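Local coordinates for protein separin (Saccharomyces cerevisiae, PDB 5U1T) that cleaves the Scc1 subunit of cohesin at the onset of anaphase as a caspase-like cysteine protease and is kept inactive by securin for most of the cell cycle, at residues 97-102 against 114-119; 129-134 against 169-174; 960-965 against 1158-1163; 1134-1139 against 1147-1152. All blocks are in the same frame, centred on the assembly; numbering follows the deposited sequence.

In the fold
Two clusters lie on opposite sides of the chain's centre. Interactions 1 and 2, in the helical part near the N-terminus, have centres about 14 Å apart and are joined by Lys133 of interaction 2, whose NZ probably hydrogen-bonds to the carbonyls of Leu117 and Ala119 in interaction 1. Interactions 3 and 4 have centres about 10 Å apart in one mixed sheet. Strand 1146-1152 pairs with 1132-1139 on one side and 1157-1163 on the other, and the latter also pairs with 960-962; along the chain, interaction 4 is nested in the loop closed by interaction 3. The clusters' centres are 111 to 118 Å apart, and all four contacts lie away from Cys1497, the probable catalytic residue.

Interaction 1: residues 97-102 against 114-119; sequences EIIFLF and KNILLA
Ile116 does most of the work in this contact, feeding its side chain in among Ile98, Ile99 and Phe102 on helix 91-103. Its CG1 meets CG2 of Ile98 at 3.8 Å, the two branched chains crossing at a slant, and lies 4.3 Å from CG1 of Ile99. From there the second torsion (chi2 -48°) places Ile116 CD1 against the root of Phe102, 3.5 Å from CB and equally near CG, while the two side chains slide past each other in opposite directions. Ala110 of the connecting loop also touches Ile116. Beyond Ile116 the chain leaves helical geometry at Leu118, and Lys133 takes the carbonyl oxygens of Leu117 and Ala119 as hydrogen-bond partners. That turn swings Ala119 back to the neighbouring helix, where its CB sits 3.6 Å from Phe102 CZ and 3.7 Å from Phe102 CE1. With its CG anti to the backbone N (chi1 -175°), Phe102 starts out toward the second segment; its base meets Ile116 and its far ring atoms meet Ala119. An alanine in place of Phe102 would probably open a gap beside Ala119 CB, and would leave Ile116 CD1 with the remaining CB as its neighbour at that position. Contacts made wholly of aliphatic and aromatic carbon, between a helix and the short helix that follows it across a loop, are the ordinary interior packing of an all-alpha region, here the helical domain of separase.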
loop_
_atom_site.group_PDB
_atom_site.type_symbol
_atom_site.label_atom_id
_atom_site.label_comp_id
_atom_site.label_asym_id
_atom_site.label_seq_id
_atom_site.Cartn_x
_atom_site.Cartn_y
_atom_site.Cartn_z
ATOM N N GLU A 97 -44.116 9.568 -46.582
ATOM C CA GLU A 97 -43.186 10.473 -45.907
ATOM C C GLU A 97 -43.532 10.695 -44.430
ATOM O O GLU A 97 -42.630 10.822 -43.600
ATOM C CB GLU A 97 -43.131 11.827 -46.604
ATOM C CG GLU A 97 -42.245 11.853 -47.813
ATOM C CD GLU A 97 -40.802 11.656 -47.460
ATOM O OE1 GLU A 97 -40.430 11.897 -46.282
ATOM O OE2 GLU A 97 -40.036 11.258 -48.359
ATOM N N ILE A 98 -44.826 10.755 -44.119
ATOM C CA ILE A 98 -45.317 10.894 -42.751
ATOM C C ILE A 98 -44.895 9.686 -41.921
ATOM O O ILE A 98 -44.297 9.809 -40.842
ATOM C CB ILE A 98 -46.868 11.039 -42.722
ATOM C CG1 ILE A 98 -47.301 12.437 -43.194
ATOM C CG2 ILE A 98 -47.441 10.699 -41.352
ATOM C CD1 ILE A 98 -48.750 12.762 -42.915
ATOM N N ILE A 99 -45.225 8.510 -42.443
ATOM C CA ILE A 99 -44.823 7.239 -41.851
ATOM C C ILE A 99 -43.290 7.148 -41.637
ATOM O O ILE A 99 -42.840 6.750 -40.567
ATOM C CB ILE A 99 -45.355 6.082 -42.731
ATOM C CG1 ILE A 99 -46.869 6.022 -42.564
ATOM C CG2 ILE A 99 -44.711 4.751 -42.369
ATOM C CD1 ILE A 99 -47.596 5.188 -43.615
ATOM N N PHE A 100 -42.525 7.558 -42.647
ATOM C CA PHE A 100 -41.069 7.611 -42.595
ATOM C C PHE A 100 -40.589 8.510 -41.456
ATOM O O PHE A 100 -39.756 8.102 -40.650
ATOM C CB PHE A 100 -40.537 8.095 -43.943
ATOM C CG PHE A 100 -39.038 8.205 -44.028
ATOM C CD1 PHE A 100 -38.211 7.236 -43.479
ATOM C CD2 PHE A 100 -38.449 9.273 -44.717
ATOM C CE1 PHE A 100 -36.807 7.343 -43.584
ATOM C CE2 PHE A 100 -37.057 9.382 -44.833
ATOM C CZ PHE A 100 -36.234 8.415 -44.262
ATOM N N LEU A 101 -41.148 9.717 -41.379
ATOM C CA LEU A 101 -40.817 10.674 -40.333
ATOM C C LEU A 101 -41.050 10.061 -38.947
ATOM O O LEU A 101 -40.223 10.212 -38.016
ATOM C CB LEU A 101 -41.643 11.964 -40.505
ATOM C CG LEU A 101 -41.364 13.147 -39.556
ATOM C CD1 LEU A 101 -41.712 14.483 -40.206
ATOM C CD2 LEU A 101 -42.090 13.007 -38.204
ATOM N N PHE A 102 -42.179 9.372 -38.818
ATOM C CA PHE A 102 -42.566 8.800 -37.545
ATOM C C PHE A 102 -41.677 7.623 -37.168
ATOM O O PHE A 102 -41.256 7.508 -36.021
ATOM C CB PHE A 102 -44.003 8.350 -37.577
ATOM C CG PHE A 102 -44.506 7.848 -36.268
ATOM C CD1 PHE A 102 -45.070 8.715 -35.357
ATOM C CD2 PHE A 102 -44.440 6.500 -35.951
ATOM C CE1 PHE A 102 -45.554 8.254 -34.152
ATOM C CE2 PHE A 102 -44.924 6.028 -34.744
ATOM C CZ PHE A 102 -45.482 6.907 -33.844
ATOM N N LYS A 114 -53.124 4.905 -40.167
ATOM C CA LYS A 114 -53.946 4.571 -39.016
ATOM C C LYS A 114 -53.067 4.450 -37.778
ATOM O O LYS A 114 -53.480 4.794 -36.668
ATOM C CB LYS A 114 -54.725 3.281 -39.288
ATOM C CG LYS A 114 -55.292 2.574 -38.072
ATOM C CD LYS A 114 -54.835 1.122 -38.105
ATOM C CE LYS A 114 -55.392 0.301 -36.963
ATOM N NZ LYS A 114 -54.763 -1.055 -36.973
ATOM N N ASN A 115 -51.841 3.978 -37.990
ATOM C CA ASN A 115 -50.863 3.833 -36.914
ATOM C C ASN A 115 -50.361 5.202 -36.392
ATOM O O ASN A 115 -50.164 5.381 -35.193
ATOM C CB ASN A 115 -49.682 2.971 -37.391
ATOM C CG ASN A 115 -50.058 1.498 -37.639
ATOM O OD1 ASN A 115 -50.909 0.922 -36.953
ATOM N ND2 ASN A 115 -49.384 0.879 -38.606
ATOM N N ILE A 116 -50.162 6.151 -37.305
ATOM C CA ILE A 116 -49.904 7.549 -36.976
ATOM C C ILE A 116 -51.014 8.127 -36.100
ATOM O O ILE A 116 -50.759 8.608 -34.991
ATOM C CB ILE A 116 -49.778 8.410 -38.252
ATOM C CG1 ILE A 116 -48.634 7.899 -39.133
ATOM C CG2 ILE A 116 -49.630 9.895 -37.922
ATOM C CD1 ILE A 116 -47.319 7.654 -38.397
ATOM N N LEU A 117 -52.242 8.058 -36.605
ATOM C CA LEU A 117 -53.415 8.584 -35.922
ATOM C C LEU A 117 -53.578 8.118 -34.480
ATOM O O LEU A 117 -53.904 8.911 -33.617
ATOM C CB LEU A 117 -54.682 8.221 -36.714
ATOM C CG LEU A 117 -54.835 8.923 -38.060
ATOM C CD1 LEU A 117 -56.043 8.401 -38.805
ATOM C CD2 LEU A 117 -54.925 10.424 -37.874
ATOM N N LEU A 118 -53.367 6.842 -34.201
ATOM C CA LEU A 118 -53.552 6.379 -32.833
ATOM C C LEU A 118 -52.224 6.239 -32.054
ATOM O O LEU A 118 -52.157 5.535 -31.048
ATOM C CB LEU A 118 -54.321 5.055 -32.829
ATOM C CG LEU A 118 -55.649 5.044 -33.610
ATOM C CD1 LEU A 118 -56.400 3.744 -33.441
ATOM C CD2 LEU A 118 -56.547 6.191 -33.200
ATOM N N ALA A 119 -51.173 6.935 -32.485
ATOM C CA ALA A 119 -49.919 6.945 -31.720
ATOM C C ALA A 119 -50.041 7.745 -30.444
ATOM O O ALA A 119 -50.560 8.857 -30.447
ATOM C CB ALA A 119 -48.781 7.500 -32.556
#

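Interaction 2: residues 129-134 against 169-174; sequences LSNLKI and NLKAHA
Ser130 and Leu170 are brought together by two extended first torsions: Ser130 OG is anti to its backbone N (chi1 156°) and Leu170 CG is anti to its own (chi1 174°). The leucine's second torsion (chi2 67°) then sets CD1 over the serine, 3.2 Å from Ser130 OG. The hydroxyl finds its polar partner, through a weak hydrogen bond, in Asp167, just before the second segment. One residue on, Asn131 and Lys171 run obliquely across each other, with Asn131 OD1 3.3 Å from Lys171 CG, so that the amide oxygen rests on the aliphatic base of the lysine. Lys171 is bent at chi2, and its far end leads away from helix 129-142; the salt-bridge partner of its NZ lies outside both segments, an acidic side chain on the chain of another protein. The deeper part of the contact belongs to Ile134, whose CD1 methyl lies 4.2 Å from the carbonyl oxygen of Lys171. The same CD1 makes a fairly open apolar contact with Ala174 CB at 4.4 Å. Apolar side chains of the partner protein also pack on Asn131, Ile134 and Lys171, which places this corner of the fold on the interface with that chain. Lys171 holds the N-cap position of helix 172-185. The contact therefore joins the first turns of helices 129-142 and 172-185 as helix-to-helix packing in the helical domain, at an edge that another protein's chain covers in this assembly.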
loop_
_atom_site.group_PDB
_atom_site.type_symbol
_atom_site.label_atom_id
_atom_site.label_comp_id
_atom_site.label_asym_id
_atom_site.label_seq_id
_atom_site.Cartn_x
_atom_site.Cartn_y
_atom_site.Cartn_z
ATOM N N LEU A 129 -46.312 15.595 -32.955
ATOM C CA LEU A 129 -47.288 14.523 -33.155
ATOM C C LEU A 129 -48.669 15.066 -33.541
ATOM O O LEU A 129 -49.280 14.611 -34.505
ATOM C CB LEU A 129 -47.397 13.650 -31.895
ATOM C CG LEU A 129 -48.374 12.474 -32.041
ATOM C CD1 LEU A 129 -47.915 11.504 -33.127
ATOM C CD2 LEU A 129 -48.582 11.752 -30.727
ATOM N N SER A 130 -49.133 16.023 -32.747
ATOM C CA SER A 130 -50.284 16.854 -33.049
ATOM C C SER A 130 -50.340 17.275 -34.510
ATOM O O SER A 130 -51.317 16.997 -35.196
ATOM C CB SER A 130 -50.262 18.090 -32.148
ATOM O OG SER A 130 -50.990 19.178 -32.705
ATOM N N ASN A 131 -49.293 17.930 -34.996
ATOM C CA ASN A 131 -49.333 18.420 -36.361
ATOM C C ASN A 131 -49.191 17.298 -37.386
ATOM O O ASN A 131 -49.699 17.418 -38.506
ATOM C CB ASN A 131 -48.263 19.484 -36.576
ATOM C CG ASN A 131 -48.437 20.669 -35.642
ATOM O OD1 ASN A 131 -49.535 21.239 -35.512
ATOM N ND2 ASN A 131 -47.361 21.024 -34.950
ATOM N N LEU A 132 -48.521 16.208 -37.014
ATOM C CA LEU A 132 -48.385 15.073 -37.922
ATOM C C LEU A 132 -49.763 14.473 -38.220
ATOM O O LEU A 132 -50.111 14.220 -39.363
ATOM C CB LEU A 132 -47.442 14.011 -37.331
ATOM C CG LEU A 132 -46.997 12.892 -38.285
ATOM C CD1 LEU A 132 -46.171 13.433 -39.461
ATOM C CD2 LEU A 132 -46.243 11.782 -37.552
ATOM N N LYS A 133 -50.547 14.275 -37.170
ATOM C CA LYS A 133 -51.870 13.705 -37.283
ATOM C C LYS A 133 -52.813 14.577 -38.141
ATOM O O LYS A 133 -53.636 14.060 -38.919
ATOM C CB LYS A 133 -52.445 13.488 -35.884
ATOM C CG LYS A 133 -51.687 12.452 -35.072
ATOM C CD LYS A 133 -52.448 12.002 -33.833
ATOM C CE LYS A 133 -51.666 10.954 -33.039
ATOM N NZ LYS A 133 -52.526 10.313 -32.007
ATOM N N ILE A 134 -52.681 15.896 -38.008
ATOM C CA ILE A 134 -53.462 16.828 -38.808
ATOM C C ILE A 134 -53.075 16.683 -40.284
ATOM O O ILE A 134 -53.943 16.742 -41.171
ATOM C CB ILE A 134 -53.278 18.316 -38.324
ATOM C CG1 ILE A 134 -53.839 18.505 -36.914
ATOM C CG2 ILE A 134 -53.982 19.285 -39.254
ATOM C CD1 ILE A 134 -53.637 19.873 -36.363
ATOM N N ASN A 169 -49.887 23.417 -27.438
ATOM C CA ASN A 169 -49.903 24.379 -28.528
ATOM C C ASN A 169 -50.697 23.862 -29.728
ATOM O O ASN A 169 -50.533 24.350 -30.855
ATOM C CB ASN A 169 -48.474 24.729 -28.921
ATOM C CG ASN A 169 -47.650 25.181 -27.723
ATOM O OD1 ASN A 169 -48.192 25.753 -26.774
ATOM N ND2 ASN A 169 -46.345 24.912 -27.750
ATOM N N LEU A 170 -51.572 22.888 -29.464
ATOM C CA LEU A 170 -52.424 22.284 -30.485
ATOM C C LEU A 170 -52.998 23.352 -31.391
ATOM O O LEU A 170 -53.419 24.398 -30.915
ATOM C CB LEU A 170 -53.556 21.482 -29.846
ATOM C CG LEU A 170 -54.568 20.953 -30.862
ATOM C CD1 LEU A 170 -53.924 19.903 -31.770
ATOM C CD2 LEU A 170 -55.808 20.405 -30.180
ATOM N N LYS A 171 -52.963 23.105 -32.696
ATOM C CA LYS A 171 -53.481 24.054 -33.668
ATOM C C LYS A 171 -54.995 23.927 -33.768
ATOM O O LYS A 171 -55.515 23.091 -34.514
ATOM C CB LYS A 171 -52.832 23.836 -35.031
ATOM C CG LYS A 171 -51.324 24.023 -35.047
ATOM C CD LYS A 171 -50.932 25.495 -35.036
ATOM C CE LYS A 171 -49.456 25.687 -35.357
ATOM N NZ LYS A 171 -49.128 27.106 -35.705
ATOM N N ALA A 172 -55.693 24.778 -33.022
ATOM C CA ALA A 172 -57.142 24.721 -32.889
ATOM C C ALA A 172 -57.854 24.871 -34.221
ATOM O O ALA A 172 -58.386 23.893 -34.749
ATOM C CB ALA A 172 -57.617 25.792 -31.922
ATOM N N HIS A 173 -57.874 26.099 -34.743
ATOM C CA HIS A 173 -58.553 26.413 -35.999
ATOM C C HIS A 173 -58.319 25.339 -37.064
ATOM O O HIS A 173 -59.250 24.915 -37.728
ATOM C CB HIS A 173 -58.108 27.779 -36.529
ATOM C CG HIS A 173 -58.865 28.209 -37.742
ATOM N ND1 HIS A 173 -60.218 28.482 -37.714
ATOM C CD2 HIS A 173 -58.478 28.359 -39.034
ATOM C CE1 HIS A 173 -60.627 28.800 -38.932
ATOM N NE2 HIS A 173 -59.594 28.729 -39.752
ATOM N N ALA A 174 -57.083 24.864 -37.189
ATOM C CA ALA A 174 -56.764 23.805 -38.149
ATOM C C ALA A 174 -57.522 22.514 -37.852
ATOM O O ALA A 174 -58.307 22.046 -38.687
ATOM C CB ALA A 174 -55.288 23.543 -38.171
#

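Interaction 3: residues 960-965 against 1158-1163; sequences LGIPSS and RTHLRL
His1160 and Ile962 face each other as a hydrogen-bonded pair in an antiparallel strand pairing. On the histidine, CB lies 3.8 Å from Ile962 CG2. CG is anti to the backbone N (chi1 156°) and stands a little farther from the same methyl. CD2 comes closest, 3.5 Å from Ile962 CG2, which approaches the imidazole in its plane, at the edge. NE2, at the far end of the ring, is the ring atom nearest Arg1162 NE, 4.0 Å away and also in the ring plane. On the other flank ND1 hydrogen-bonds to Ser1149 OG and, weakly, to Leu1148 O, both on the next strand. Four backbone hydrogen bonds join the segments. Those between Leu960 and Arg1162 are the straighter pair: Leu960 N reaches the Arg1162 carbonyl oxygen at 3.1 Å, in plane and on a lone pair, and Arg1162 N reaches Leu960 O at 2.7 Å. Those between Ile962 and His1160 are both 3.2 Å, with the N-H bent to 142°. Gly961 and Leu1161 form the non-hydrogen-bonded pair between them. Pro963, after a cis peptide bond, ends the pairing with CD 3.4 Å from Arg1158 O. Across this pairing the strand is held chiefly by its main chain, with the Ile962 methyl at the ring edge and Leu960 CB beside Arg1162 CB, while the polar ND1 is spent on the adjoining strand; an arginine so near would probably disfavour a positively charged imidazole.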
loop_
_atom_site.group_PDB
_atom_site.type_symbol
_atom_site.label_atom_id
_atom_site.label_comp_id
_atom_site.label_asym_id
_atom_site.label_seq_id
_atom_site.Cartn_x
_atom_site.Cartn_y
_atom_site.Cartn_z
ATOM N N LEU A 960 46.651 9.494 27.619
ATOM C CA LEU A 960 45.897 9.993 28.739
ATOM C C LEU A 960 45.391 8.845 29.550
ATOM O O LEU A 960 45.147 7.781 29.043
ATOM C CB LEU A 960 44.719 10.801 28.266
ATOM C CG LEU A 960 44.981 12.194 27.757
ATOM C CD1 LEU A 960 43.664 12.769 27.319
ATOM C CD2 LEU A 960 45.562 13.027 28.858
ATOM N N GLY A 961 45.179 9.069 30.826
ATOM C CA GLY A 961 44.714 8.010 31.678
ATOM C C GLY A 961 43.795 8.446 32.779
ATOM O O GLY A 961 43.593 9.599 33.006
ATOM N N ILE A 962 43.224 7.482 33.461
ATOM C CA ILE A 962 42.262 7.740 34.506
ATOM C C ILE A 962 42.189 6.517 35.389
ATOM O O ILE A 962 42.274 5.428 34.909
ATOM C CB ILE A 962 40.899 8.082 33.883
ATOM C CG1 ILE A 962 39.824 8.256 34.918
ATOM C CG2 ILE A 962 40.472 7.033 32.902
ATOM C CD1 ILE A 962 38.855 9.335 34.542
ATOM N N PRO A 963 42.027 6.676 36.687
ATOM C CA PRO A 963 42.648 7.718 37.482
ATOM C C PRO A 963 44.140 7.730 37.394
ATOM O O PRO A 963 44.798 6.726 37.463
ATOM C CB PRO A 963 42.261 7.313 38.880
ATOM C CG PRO A 963 42.254 5.842 38.823
ATOM C CD PRO A 963 41.877 5.439 37.443
ATOM N N SER A 964 44.674 8.913 37.258
ATOM C CA SER A 964 46.087 9.076 37.139
ATOM C C SER A 964 46.627 9.880 38.307
ATOM O O SER A 964 47.739 9.687 38.722
ATOM C CB SER A 964 46.379 9.771 35.826
ATOM O OG SER A 964 45.671 10.982 35.792
ATOM N N SER A 965 45.810 10.765 38.837
ATOM C CA SER A 965 46.182 11.618 39.924
ATOM C C SER A 965 45.249 11.404 41.101
ATOM O O SER A 965 44.083 11.161 40.938
ATOM C CB SER A 965 46.184 13.062 39.454
ATOM O OG SER A 965 46.497 13.975 40.473
ATOM N N ARG A 1158 40.520 -0.309 38.860
ATOM C CA ARG A 1158 40.002 -0.028 37.545
ATOM C C ARG A 1158 40.789 1.071 36.912
ATOM O O ARG A 1158 40.814 2.162 37.417
ATOM C CB ARG A 1158 38.602 0.503 37.690
ATOM C CG ARG A 1158 37.524 -0.363 37.103
ATOM C CD ARG A 1158 36.181 0.102 37.613
ATOM N NE ARG A 1158 35.392 -0.998 38.127
ATOM C CZ ARG A 1158 34.915 -1.042 39.354
ATOM N NH1 ARG A 1158 34.205 -2.071 39.746
ATOM N NH2 ARG A 1158 35.145 -0.053 40.181
ATOM N N THR A 1159 41.399 0.809 35.779
ATOM C CA THR A 1159 42.173 1.848 35.111
ATOM C C THR A 1159 41.936 1.795 33.617
ATOM O O THR A 1159 41.530 0.776 33.078
ATOM C CB THR A 1159 43.684 1.724 35.409
ATOM O OG1 THR A 1159 44.188 0.505 34.863
ATOM C CG2 THR A 1159 43.921 1.708 36.901
ATOM N N HIS A 1160 42.200 2.896 32.941
ATOM C CA HIS A 1160 41.838 3.019 31.538
ATOM C C HIS A 1160 42.805 3.990 30.909
ATOM O O HIS A 1160 43.241 4.894 31.588
ATOM C CB HIS A 1160 40.389 3.499 31.422
ATOM C CG HIS A 1160 40.070 4.194 30.135
ATOM N ND1 HIS A 1160 39.860 3.520 28.952
ATOM C CD2 HIS A 1160 39.911 5.509 29.849
ATOM C CE1 HIS A 1160 39.593 4.389 27.992
ATOM N NE2 HIS A 1160 39.616 5.601 28.509
ATOM N N LEU A 1161 43.183 3.822 29.648
ATOM C CA LEU A 1161 43.986 4.875 29.039
ATOM C C LEU A 1161 43.770 5.071 27.544
ATOM O O LEU A 1161 43.432 4.137 26.839
ATOM C CB LEU A 1161 45.475 4.642 29.333
ATOM C CG LEU A 1161 46.170 3.298 29.211
ATOM C CD1 LEU A 1161 46.171 2.898 27.756
ATOM C CD2 LEU A 1161 47.586 3.396 29.746
ATOM N N ARG A 1162 43.954 6.300 27.063
ATOM C CA ARG A 1162 43.660 6.624 25.666
ATOM C C ARG A 1162 44.946 6.828 24.897
ATOM O O ARG A 1162 45.767 7.664 25.253
ATOM C CB ARG A 1162 42.774 7.870 25.567
ATOM C CG ARG A 1162 41.508 7.768 26.375
ATOM C CD ARG A 1162 40.567 8.931 26.116
ATOM N NE ARG A 1162 39.221 8.457 25.782
ATOM C CZ ARG A 1162 38.735 8.442 24.539
ATOM N NH1 ARG A 1162 39.496 8.893 23.537
ATOM N NH2 ARG A 1162 37.496 7.977 24.294
ATOM N N LEU A 1163 45.123 6.049 23.837
ATOM C CA LEU A 1163 46.345 6.099 23.037
ATOM C C LEU A 1163 46.059 6.725 21.684
ATOM O O LEU A 1163 45.235 6.216 20.933
ATOM C CB LEU A 1163 46.926 4.696 22.862
ATOM C CG LEU A 1163 46.988 3.862 24.147
ATOM C CD1 LEU A 1163 47.374 2.429 23.862
ATOM C CD2 LEU A 1163 47.962 4.494 25.111
#

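Interaction 4: residues 1134-1139 against 1147-1152; sequences VITIDF and LLSKLE
Ile1135 and Lys1150 form the close-packed part of this contact, side by side and pointing the same way, with Ile1135 CG1 3.6 Å from Lys1150 CG. The lysine's CG is anti to its backbone N (chi1 -167°), which lays its aliphatic base against the isoleucine before the chain bends at chi3 and its end leads away to a cation-pi contact with Phe1244. Ile1135 CG2 also rests 3.4 Å from the carbonyl oxygen of Ser1149. Replacing Ile1135 with an alanine would probably open a gap alongside Lys1150 CG and let the lysine's base shift. Farther along the same face Ile1137 and Leu1148 meet more loosely, Ile1137 CG1 4.4 Å from Leu1148 CD2. The two strands make an antiparallel beta hairpin, which adds to a larger mixed sheet through strand 1353-1362 beside the first strand and 1157-1163 beside the second. On the opposite face Thr1136 and Ser1149 pair, the serine CB 3.2 Å from Thr1136 OG1, while the serine hydroxyl has its partner on strand 1157-1163. Their backbone bonds are uneven: Thr1136 N to Ser1149 O is 2.9 Å, whereas the return bond from Ser1149 N to Thr1136 O is weak. Toward the hairpin turn the contact grows more exposed. Asp1138 and Leu1147 meet CB to CB at 4.0 Å, and the donor Leu1147 N sits above the carbonyl plane of Asp1138 O, 38° out of it. Phe1139 N hydrogen-bonds to the anti lone pair of Asp1138 OD1, and the Phe1139 ring stacks on Phe1180.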
loop_
_atom_site.group_PDB
_atom_site.type_symbol
_atom_site.label_atom_id
_atom_site.label_comp_id
_atom_site.label_asym_id
_atom_site.label_seq_id
_atom_site.Cartn_x
_atom_site.Cartn_y
_atom_site.Cartn_z
ATOM N N VAL A 1134 41.554 -8.280 33.242
ATOM C CA VAL A 1134 40.548 -8.206 32.202
ATOM C C VAL A 1134 40.772 -6.894 31.477
ATOM O O VAL A 1134 40.586 -5.823 32.031
ATOM C CB VAL A 1134 39.134 -8.295 32.760
ATOM C CG1 VAL A 1134 38.193 -8.745 31.672
ATOM C CG2 VAL A 1134 39.087 -9.282 33.909
ATOM N N ILE A 1135 41.218 -6.992 30.239
ATOM C CA ILE A 1135 41.681 -5.834 29.510
ATOM C C ILE A 1135 40.862 -5.655 28.234
ATOM O O ILE A 1135 40.833 -6.552 27.384
ATOM C CB ILE A 1135 43.161 -5.971 29.176
ATOM C CG1 ILE A 1135 43.961 -6.032 30.475
ATOM C CG2 ILE A 1135 43.625 -4.836 28.309
ATOM C CD1 ILE A 1135 45.453 -6.229 30.300
ATOM N N THR A 1136 40.184 -4.512 28.110
ATOM C CA THR A 1136 39.429 -4.231 26.892
ATOM C C THR A 1136 40.353 -3.548 25.881
ATOM O O THR A 1136 41.308 -2.848 26.254
ATOM C CB THR A 1136 38.165 -3.374 27.171
ATOM O OG1 THR A 1136 38.548 -2.106 27.702
ATOM C CG2 THR A 1136 37.288 -4.044 28.210
ATOM N N ILE A 1137 40.100 -3.831 24.610
ATOM C CA ILE A 1137 40.800 -3.230 23.480
ATOM C C ILE A 1137 39.732 -2.715 22.512
ATOM O O ILE A 1137 38.920 -3.480 21.948
ATOM C CB ILE A 1137 41.741 -4.221 22.756
ATOM C CG1 ILE A 1137 42.676 -4.905 23.749
ATOM C CG2 ILE A 1137 42.522 -3.530 21.643
ATOM C CD1 ILE A 1137 43.694 -5.804 23.095
ATOM N N ASP A 1138 39.710 -1.406 22.341
ATOM C CA ASP A 1138 38.613 -0.787 21.631
ATOM C C ASP A 1138 39.163 0.323 20.768
ATOM O O ASP A 1138 40.329 0.710 20.894
ATOM C CB ASP A 1138 37.560 -0.262 22.609
ATOM C CG ASP A 1138 36.150 -0.543 22.148
ATOM O OD1 ASP A 1138 35.845 -0.292 20.941
ATOM O OD2 ASP A 1138 35.347 -1.041 22.989
ATOM N N PHE A 1139 38.329 0.816 19.868
ATOM C CA PHE A 1139 38.766 1.877 18.995
ATOM C C PHE A 1139 37.801 3.032 19.106
ATOM O O PHE A 1139 36.588 2.822 19.176
ATOM C CB PHE A 1139 38.872 1.372 17.574
ATOM C CG PHE A 1139 39.117 2.446 16.576
ATOM C CD1 PHE A 1139 40.265 3.215 16.638
ATOM C CD2 PHE A 1139 38.206 2.677 15.557
ATOM C CE1 PHE A 1139 40.500 4.196 15.704
ATOM C CE2 PHE A 1139 38.439 3.657 14.620
ATOM C CZ PHE A 1139 39.584 4.415 14.692
ATOM N N LEU A 1147 42.024 2.385 22.716
ATOM C CA LEU A 1147 41.406 2.498 24.023
ATOM C C LEU A 1147 41.622 1.232 24.814
ATOM O O LEU A 1147 41.097 0.181 24.460
ATOM C CB LEU A 1147 39.906 2.758 23.901
ATOM C CG LEU A 1147 39.364 4.017 23.238
ATOM C CD1 LEU A 1147 37.862 4.002 23.377
ATOM C CD2 LEU A 1147 39.956 5.265 23.871
ATOM N N LEU A 1148 42.378 1.338 25.899
ATOM C CA LEU A 1148 42.603 0.217 26.788
ATOM C C LEU A 1148 41.914 0.455 28.133
ATOM O O LEU A 1148 41.900 1.566 28.639
ATOM C CB LEU A 1148 44.105 0.004 26.989
ATOM C CG LEU A 1148 44.978 0.003 25.734
ATOM C CD1 LEU A 1148 46.427 -0.265 26.103
ATOM C CD2 LEU A 1148 44.481 -1.031 24.739
ATOM N N SER A 1149 41.336 -0.590 28.707
ATOM C CA SER A 1149 40.901 -0.536 30.098
ATOM C C SER A 1149 41.310 -1.824 30.754
ATOM O O SER A 1149 41.528 -2.824 30.076
ATOM C CB SER A 1149 39.392 -0.340 30.212
ATOM O OG SER A 1149 39.010 0.881 29.618
ATOM N N LYS A 1150 41.418 -1.809 32.069
ATOM C CA LYS A 1150 41.868 -2.988 32.783
ATOM C C LYS A 1150 41.071 -3.115 34.051
ATOM O O LYS A 1150 40.715 -2.128 34.686
ATOM C CB LYS A 1150 43.364 -2.934 33.106
ATOM C CG LYS A 1150 43.945 -4.264 33.562
ATOM C CD LYS A 1150 45.158 -4.072 34.476
ATOM C CE LYS A 1150 46.277 -3.289 33.800
ATOM N NZ LYS A 1150 47.252 -2.650 34.745
ATOM N N LEU A 1151 40.794 -4.356 34.410
ATOM C CA LEU A 1151 39.986 -4.662 35.563
ATOM C C LEU A 1151 40.719 -5.707 36.395
ATOM O O LEU A 1151 40.845 -6.855 35.980
ATOM C CB LEU A 1151 38.629 -5.156 35.105
ATOM C CG LEU A 1151 37.462 -5.058 36.067
ATOM C CD1 LEU A 1151 36.179 -4.774 35.288
ATOM C CD2 LEU A 1151 37.345 -6.339 36.891
ATOM N N GLU A 1152 41.236 -5.291 37.547
ATOM C CA GLU A 1152 41.979 -6.190 38.425
ATOM C C GLU A 1152 41.118 -6.587 39.619
ATOM O O GLU A 1152 41.124 -5.903 40.637
ATOM C CB GLU A 1152 43.286 -5.538 38.899
ATOM C CG GLU A 1152 44.311 -5.281 37.801
ATOM C CD GLU A 1152 45.263 -4.125 38.132
ATOM O OE1 GLU A 1152 44.819 -2.955 38.162
ATOM O OE2 GLU A 1152 46.467 -4.383 38.360
#